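Local coordinates for protein VIN1 (Oscarella pearsei, PDB 6BFI) that binds actin filaments and may play a role in cell-cell adhesion, as a sponge member of the vinculin/alpha-catenin family, at residues Pro2-Ile14 with Val175-His187. Sequence-based numbering, arbitrary orientation.
Sequences PVKFHTKTLESVI and VEQRHPELTNLAH
T183 meets the backbone of F5-K8 with both branches of its side chain. Its OG1 donates to F5 O at 2.7 Å, in the carbonyl plane and on a lone pair, while CG2 lies 3.5 Å from K8 N and also touches T7 C and E11 OE1. A chi1 of 53° sets OG1 between the backbone N and carbonyl carbon of T183, turning the hydroxyl to F5 and the methyl to the start of helix 8-32. With an alanine here both branches are gone, which would probably leave F5 O without its hydroxyl donor and open a gap beside the K8 amide. Two backbone bonds flank the T7-L182 pairing, a single beta bridge: T183 N gives to H6 O from well above the carbonyl plane (3.2 Å), and K8 N gives to E181 O (2.9 Å). H6 O also accepts from a water that itself accepts from N184 N, so this carbonyl is gripped by two donors, with L182 CD2 packed 3.5 Å away. With its chain extended beyond CG, K8 runs alongside the E181 carbonyl, and its NZ donates to P180 O at 2.9 Å, tilted from the carbonyl plane. Next to H6 and T7, R178, bent at chi2 (63°), brings NH2 near the edge of the H6 ring, 4.0 Å from CE1, the two planes 61° apart. D127 on helix 102-145 forms a salt bridge with that NH2 and a weak hydrogen bond with T7 OG1, so one carboxylate links R178 and T7. N184 OD1 caps helix 185-215 by accepting from A186 N. A single isolated beta bridge in a mainly helical vinculin-family protein, it joins the lead-in to helix 8-32 to the connection between helices 154-178 and 185-215.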
# COMPACT_ATOMS: atom_id res chain seq x y z
N PRO A 2 19.62 -18.41 -11.49
CA PRO A 2 18.21 -18.60 -11.87
C PRO A 2 17.80 -17.70 -13.02
O PRO A 2 18.43 -16.68 -13.31
CB PRO A 2 17.44 -18.25 -10.59
CG PRO A 2 18.46 -18.30 -9.49
CD PRO A 2 19.75 -17.88 -10.13
N VAL A 3 16.71 -18.09 -13.68
CA VAL A 3 16.16 -17.28 -14.76
C VAL A 3 15.63 -15.98 -14.19
O VAL A 3 15.11 -15.93 -13.07
CB VAL A 3 15.07 -18.07 -15.52
CG1 VAL A 3 13.93 -18.45 -14.58
CG2 VAL A 3 14.55 -17.27 -16.71
N LYS A 4 15.76 -14.90 -14.96
CA LYS A 4 15.39 -13.57 -14.52
C LYS A 4 14.36 -12.96 -15.47
O LYS A 4 14.37 -13.22 -16.68
CB LYS A 4 16.62 -12.65 -14.43
CG LYS A 4 17.68 -13.10 -13.45
CD LYS A 4 17.16 -13.07 -12.02
CE LYS A 4 18.24 -13.47 -11.03
NZ LYS A 4 17.77 -13.34 -9.62
N PHE A 5 13.46 -12.15 -14.90
CA PHE A 5 12.50 -11.40 -15.69
C PHE A 5 12.17 -10.05 -15.05
O PHE A 5 11.04 -9.57 -15.17
CB PHE A 5 11.20 -12.19 -15.92
CG PHE A 5 11.07 -13.39 -15.02
CD1 PHE A 5 10.78 -13.25 -13.67
CD2 PHE A 5 11.21 -14.67 -15.54
CE1 PHE A 5 10.65 -14.36 -12.85
CE2 PHE A 5 11.08 -15.78 -14.73
CZ PHE A 5 10.80 -15.62 -13.38
N HIS A 6 13.14 -9.44 -14.38
CA HIS A 6 12.97 -8.13 -13.75
C HIS A 6 13.05 -6.99 -14.75
O HIS A 6 12.94 -5.82 -14.34
CB HIS A 6 14.02 -7.94 -12.65
CG HIS A 6 15.43 -8.09 -13.13
ND1 HIS A 6 16.26 -7.01 -13.35
CD2 HIS A 6 16.15 -9.19 -13.44
CE1 HIS A 6 17.44 -7.44 -13.76
NE2 HIS A 6 17.40 -8.76 -13.83
N THR A 7 13.22 -7.29 -16.03
CA THR A 7 13.44 -6.29 -17.07
C THR A 7 12.53 -6.60 -18.25
O THR A 7 12.34 -7.76 -18.61
CB THR A 7 14.92 -6.28 -17.49
OG1 THR A 7 15.66 -5.41 -16.62
CG2 THR A 7 15.10 -5.84 -18.92
N LYS A 8 11.95 -5.54 -18.84
CA LYS A 8 11.06 -5.72 -19.98
C LYS A 8 11.75 -6.40 -21.15
O LYS A 8 11.10 -7.13 -21.91
CB LYS A 8 10.49 -4.37 -20.42
CG LYS A 8 9.55 -3.74 -19.41
CD LYS A 8 9.12 -2.34 -19.84
CE LYS A 8 8.13 -1.74 -18.86
NZ LYS A 8 7.70 -0.38 -19.29
N THR A 9 13.05 -6.18 -21.32
CA THR A 9 13.80 -6.90 -22.35
C THR A 9 13.91 -8.38 -22.00
O THR A 9 13.75 -9.24 -22.88
CB THR A 9 15.18 -6.28 -22.53
OG1 THR A 9 15.05 -4.92 -22.96
CG2 THR A 9 15.99 -7.06 -23.56
N LEU A 10 14.19 -8.69 -20.73
CA LEU A 10 14.28 -10.08 -20.29
C LEU A 10 12.98 -10.82 -20.57
O LEU A 10 12.98 -11.86 -21.23
CB LEU A 10 14.63 -10.13 -18.81
CG LEU A 10 16.11 -10.14 -18.45
CD1 LEU A 10 16.29 -10.00 -16.95
CD2 LEU A 10 16.76 -11.43 -18.94
N GLU A 11 11.86 -10.30 -20.06
CA GLU A 11 10.57 -10.94 -20.29
C GLU A 11 10.24 -10.99 -21.78
O GLU A 11 9.77 -12.01 -22.28
CB GLU A 11 9.48 -10.19 -19.52
CG GLU A 11 8.07 -10.49 -19.98
CD GLU A 11 7.03 -9.65 -19.26
OE1 GLU A 11 7.26 -9.30 -18.08
OE2 GLU A 11 5.99 -9.34 -19.87
N SER A 12 10.52 -9.90 -22.49
CA SER A 12 10.17 -9.82 -23.91
C SER A 12 10.88 -10.90 -24.72
O SER A 12 10.30 -11.46 -25.66
CB SER A 12 10.49 -8.43 -24.45
OG SER A 12 10.21 -8.35 -25.84
N VAL A 13 12.13 -11.20 -24.38
CA VAL A 13 12.90 -12.21 -25.10
C VAL A 13 12.58 -13.62 -24.61
O VAL A 13 12.36 -14.53 -25.40
CB VAL A 13 14.41 -11.90 -24.99
CG1 VAL A 13 15.24 -13.12 -25.39
CG2 VAL A 13 14.79 -10.69 -25.83
N ILE A 14 12.56 -13.82 -23.30
CA ILE A 14 12.46 -15.16 -22.73
C ILE A 14 11.05 -15.74 -22.86
O ILE A 14 10.89 -16.95 -23.01
CB ILE A 14 12.95 -15.14 -21.27
CG1 ILE A 14 14.45 -14.83 -21.23
CG2 ILE A 14 12.65 -16.46 -20.56
CD1 ILE A 14 15.04 -14.85 -19.84
N VAL A 175 18.88 7.05 -13.63
CA VAL A 175 17.82 6.37 -12.90
C VAL A 175 16.48 6.55 -13.61
O VAL A 175 15.72 5.59 -13.80
CB VAL A 175 17.76 6.86 -11.44
CG1 VAL A 175 16.64 6.17 -10.69
CG2 VAL A 175 19.10 6.62 -10.76
N GLU A 176 16.18 7.79 -14.02
CA GLU A 176 14.99 8.05 -14.83
C GLU A 176 15.00 7.29 -16.15
O GLU A 176 13.94 7.04 -16.72
CB GLU A 176 14.85 9.55 -15.09
CG GLU A 176 14.00 10.29 -14.07
CD GLU A 176 12.53 9.96 -14.20
OE1 GLU A 176 12.10 9.49 -15.27
OE2 GLU A 176 11.79 10.18 -13.21
N GLN A 177 16.19 6.93 -16.65
CA GLN A 177 16.27 6.02 -17.78
C GLN A 177 15.98 4.59 -17.37
O GLN A 177 15.41 3.82 -18.16
CB GLN A 177 17.66 6.13 -18.42
CG GLN A 177 18.04 4.98 -19.35
CD GLN A 177 17.16 4.91 -20.58
OE1 GLN A 177 16.57 5.91 -20.99
NE2 GLN A 177 17.06 3.72 -21.17
N ARG A 178 16.34 4.21 -16.15
CA ARG A 178 16.27 2.81 -15.73
C ARG A 178 14.85 2.39 -15.36
O ARG A 178 14.37 1.35 -15.82
CB ARG A 178 17.22 2.57 -14.56
CG ARG A 178 17.12 1.18 -13.95
CD ARG A 178 17.52 0.10 -14.94
NE ARG A 178 17.62 -1.20 -14.29
CZ ARG A 178 17.97 -2.33 -14.91
NH1 ARG A 178 18.25 -2.31 -16.21
NH2 ARG A 178 18.04 -3.47 -14.24
N HIS A 179 14.16 3.18 -14.53
CA HIS A 179 12.91 2.67 -13.96
C HIS A 179 11.79 2.42 -14.98
O HIS A 179 10.90 1.61 -14.69
CB HIS A 179 12.41 3.57 -12.82
CG HIS A 179 11.87 4.90 -13.26
ND1 HIS A 179 10.66 5.04 -13.91
CD2 HIS A 179 12.35 6.16 -13.09
CE1 HIS A 179 10.44 6.32 -14.15
NE2 HIS A 179 11.44 7.02 -13.66
N PRO A 180 11.76 3.06 -16.16
CA PRO A 180 10.79 2.63 -17.18
C PRO A 180 11.06 1.26 -17.78
O PRO A 180 10.25 0.78 -18.58
CB PRO A 180 10.89 3.73 -18.24
CG PRO A 180 11.38 4.92 -17.51
CD PRO A 180 12.35 4.36 -16.51
N GLU A 181 12.18 0.62 -17.43
CA GLU A 181 12.51 -0.69 -17.99
C GLU A 181 12.17 -1.84 -17.06
O GLU A 181 12.22 -3.00 -17.49
CB GLU A 181 14.00 -0.75 -18.35
CG GLU A 181 14.39 0.14 -19.52
CD GLU A 181 15.87 0.07 -19.84
OE1 GLU A 181 16.67 -0.29 -18.95
OE2 GLU A 181 16.24 0.37 -21.00
N LEU A 182 11.83 -1.56 -15.80
CA LEU A 182 11.58 -2.63 -14.84
C LEU A 182 10.17 -3.19 -15.00
O LEU A 182 9.22 -2.46 -15.32
CB LEU A 182 11.79 -2.11 -13.42
CG LEU A 182 13.20 -1.63 -13.08
CD1 LEU A 182 13.29 -1.18 -11.62
CD2 LEU A 182 14.23 -2.71 -13.37
N THR A 183 10.04 -4.50 -14.78
CA THR A 183 8.74 -5.16 -14.85
C THR A 183 7.98 -5.10 -13.53
O THR A 183 6.77 -5.35 -13.53
CB THR A 183 8.92 -6.63 -15.26
OG1 THR A 183 9.87 -7.25 -14.39
CG2 THR A 183 9.40 -6.73 -16.69
N ASN A 184 8.66 -4.79 -12.44
CA ASN A 184 8.03 -4.67 -11.13
C ASN A 184 7.65 -3.21 -10.89
O ASN A 184 8.53 -2.34 -10.80
CB ASN A 184 8.98 -5.16 -10.04
CG ASN A 184 8.29 -5.37 -8.71
OD1 ASN A 184 7.38 -4.63 -8.34
ND2 ASN A 184 8.72 -6.39 -7.99
N LEU A 185 6.35 -2.94 -10.80
CA LEU A 185 5.89 -1.57 -10.60
C LEU A 185 6.34 -1.02 -9.25
O LEU A 185 6.58 0.19 -9.14
CB LEU A 185 4.37 -1.51 -10.72
CG LEU A 185 3.77 -1.72 -12.11
CD1 LEU A 185 2.26 -1.82 -12.03
CD2 LEU A 185 4.19 -0.60 -13.05
N ALA A 186 6.45 -1.87 -8.23
CA ALA A 186 6.86 -1.40 -6.91
C ALA A 186 8.28 -0.84 -6.94
O ALA A 186 8.55 0.22 -6.36
CB ALA A 186 6.73 -2.52 -5.89
N HIS A 187 9.20 -1.54 -7.61
CA HIS A 187 10.57 -1.06 -7.71
C HIS A 187 10.62 0.28 -8.43
O HIS A 187 11.32 1.21 -7.99
CB HIS A 187 11.43 -2.10 -8.43
CG HIS A 187 11.55 -3.40 -7.70
ND1 HIS A 187 11.29 -3.51 -6.35
CD2 HIS A 187 11.90 -4.63 -8.13
CE1 HIS A 187 11.48 -4.77 -5.98
NE2 HIS A 187 11.84 -5.47 -7.04
O HOH W 1 11.55 -5.20 -12.09